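Local coordinates for glucosidase (Croceicoccus marinus, PDB 5Z3K), which probably hydrolyses O-glycosidic bonds as a beta-glucosidase of glycoside hydrolase family 39, at residues 15-20 with 346-351. Sequence-based numbering, arbitrary orientation.
Sequences EPIGNM and RLAITG
Ile17 and Arg346 are joined by backbone and side chain alike. Two backbone hydrogen bonds of opposite direction hold the segments together: Ile17 N donates to Arg346 O at 2.9 Å, and Arg346 N donates to Gly18 O at 2.8 Å. The same Arg346 carbonyl also receives a CA-H...O contact from Pro16 CA at 3.3 Å. A water donates to Glu15 O and accepts from Ala348 N, and so bridges the two backbones beside Ile17. A second water joins Asn19 O to Arg346 NH1.

The apolar contacts centre on Ile17, whose two branches part over residues 346-348. CG2 packs on Ala348 CB at 3.6 Å, while a chi1 of 71° sets CG1 against the Arg346 carbonyl, 3.5 Å from Arg346 O. Ile17 CD1 lies 3.9 Å from Arg346 CG and also covers one face of the guanidinium. The arginine chain, extended from CG to NE, crosses selenomethionine Met20 at about a right angle, with CD 4.2 Å from SE. Apart from these apolar pairs, Leu347 sets its CD2 methyl against the backbone carbonyl of Glu15, 3.7 Å from Glu15 O. Arg346 NH1 forms a salt bridge with Asp293, and an alanine in place of Arg346 would probably leave the Asp293 carboxylate without this partner and Ile17 CD1 without the CG and CD it rests on.

Residues 15-20 follow strand 6-13 of the mixed beta-sheet and lead toward the first strand of the family's (beta/alpha)8 barrel, 25-27. Residues 16-18 pass the start of strand 345-350, whose Leu347 bonds through its backbone to Ala361 of strand 357-363 and packs on Ile370 of strand 369-376.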
loop_
_atom_site.group_PDB
_atom_site.type_symbol
_atom_site.label_atom_id
_atom_site.label_comp_id
_atom_site.label_asym_id
_atom_site.label_seq_id
_atom_site.Cartn_x
_atom_site.Cartn_y
_atom_site.Cartn_z
ATOM N N GLU A 15 6.046 26.934 -8.396
ATOM C CA GLU A 15 6.648 26.174 -9.477
ATOM C C GLU A 15 6.775 24.701 -9.113
ATOM O O GLU A 15 7.390 24.345 -8.096
ATOM C CB GLU A 15 8.012 26.739 -9.841
ATOM C CG GLU A 15 8.969 26.815 -8.680
ATOM C CD GLU A 15 10.188 27.632 -9.019
ATOM O OE1 GLU A 15 10.095 28.459 -9.956
ATOM O OE2 GLU A 15 11.229 27.442 -8.351
ATOM N N PRO A 16 6.228 23.816 -9.928
ATOM C CA PRO A 16 6.376 22.392 -9.644
ATOM C C PRO A 16 7.809 21.944 -9.874
ATOM O O PRO A 16 8.486 22.414 -10.792
ATOM C CB PRO A 16 5.407 21.731 -10.630
ATOM C CG PRO A 16 5.284 22.696 -11.744
ATOM C CD PRO A 16 5.488 24.068 -11.178
ATOM N N ILE A 17 8.271 21.030 -9.017
ATOM C CA ILE A 17 9.551 20.366 -9.233
ATOM C C ILE A 17 9.401 19.107 -10.072
ATOM O O ILE A 17 10.408 18.581 -10.577
ATOM C CB ILE A 17 10.221 20.072 -7.876
ATOM C CG1 ILE A 17 9.473 18.954 -7.133
ATOM C CG2 ILE A 17 10.270 21.372 -7.037
ATOM C CD1 ILE A 17 10.222 18.381 -5.924
ATOM N N GLY A 18 8.180 18.635 -10.278
ATOM C CA GLY A 18 7.942 17.371 -10.938
ATOM C C GLY A 18 6.578 16.858 -10.523
ATOM O O GLY A 18 5.860 17.503 -9.764
ATOM N N ASN A 19 6.242 15.674 -11.025
ATOM C CA ASN A 19 4.933 15.097 -10.722
ATOM C C ASN A 19 4.950 14.387 -9.376
ATOM O O ASN A 19 5.901 13.674 -9.043
ATOM C CB ASN A 19 4.507 14.110 -11.808
ATOM C CG ASN A 19 4.133 14.791 -13.100
ATOM O OD1 ASN A 19 3.733 15.960 -13.114
ATOM N ND2 ASN A 19 4.257 14.065 -14.201
HETATM N N MSE A 20 3.883 14.582 -8.602
HETATM C CA MSE A 20 3.640 13.754 -7.436
HETATM C C MSE A 20 3.274 12.358 -7.932
HETATM O O MSE A 20 2.590 12.220 -8.950
HETATM C CB MSE A 20 2.510 14.324 -6.569
HETATM C CG MSE A 20 2.297 13.557 -5.277
HETATM SE SE MSE A 20 3.712 13.954 -4.016
HETATM C CE MSE A 20 3.043 15.677 -3.395
ATOM N N ARG A 346 4.205 18.164 -7.579
ATOM C CA ARG A 346 4.974 18.210 -6.349
ATOM C C ARG A 346 5.696 19.546 -6.255
ATOM O O ARG A 346 6.196 20.066 -7.254
ATOM C CB ARG A 346 5.982 17.060 -6.303
ATOM C CG ARG A 346 6.747 16.971 -4.994
ATOM C CD ARG A 346 7.413 15.623 -4.891
ATOM N NE ARG A 346 8.301 15.517 -3.742
ATOM C CZ ARG A 346 9.252 14.604 -3.642
ATOM N NH1 ARG A 346 9.435 13.728 -4.627
ATOM N NH2 ARG A 346 10.023 14.564 -2.567
ATOM N N LEU A 347 5.726 20.103 -5.048
ATOM C CA LEU A 347 6.353 21.385 -4.767
ATOM C C LEU A 347 7.607 21.162 -3.941
ATOM O O LEU A 347 7.702 20.186 -3.200
ATOM C CB LEU A 347 5.387 22.307 -4.005
ATOM C CG LEU A 347 4.133 22.715 -4.778
ATOM C CD1 LEU A 347 3.146 23.463 -3.869
ATOM C CD2 LEU A 347 4.483 23.544 -6.010
ATOM N N ALA A 348 8.568 22.079 -4.067
ATOM C CA ALA A 348 9.796 21.976 -3.287
ATOM C C ALA A 348 9.541 22.361 -1.838
ATOM O O ALA A 348 9.040 23.455 -1.564
ATOM C CB ALA A 348 10.877 22.888 -3.872
ATOM N N ILE A 349 9.898 21.475 -0.904
ATOM C CA ILE A 349 9.943 21.812 0.518
ATOM C C ILE A 349 11.339 21.488 1.040
ATOM O O ILE A 349 11.876 20.395 0.801
ATOM C CB ILE A 349 8.850 21.101 1.350
ATOM C CG1 ILE A 349 8.936 21.529 2.824
ATOM C CG2 ILE A 349 8.916 19.573 1.197
ATOM C CD1 ILE A 349 7.640 21.291 3.614
ATOM N N THR A 350 11.941 22.461 1.711
ATOM C CA THR A 350 13.312 22.373 2.182
ATOM C C THR A 350 13.341 22.494 3.696
ATOM O O THR A 350 12.648 23.336 4.279
ATOM C CB THR A 350 14.151 23.477 1.527
ATOM O OG1 THR A 350 14.281 23.187 0.126
ATOM C CG2 THR A 350 15.535 23.587 2.170
ATOM N N GLY A 351 14.137 21.649 4.342
ATOM C CA GLY A 351 14.324 21.740 5.774
ATOM C C GLY A 351 13.925 20.505 6.540
ATOM O O GLY A 351 14.200 20.434 7.744
HETATM O O HOH W 1 8.416 24.329 -5.738
HETATM O O HOH W 2 7.272 12.767 -6.710
#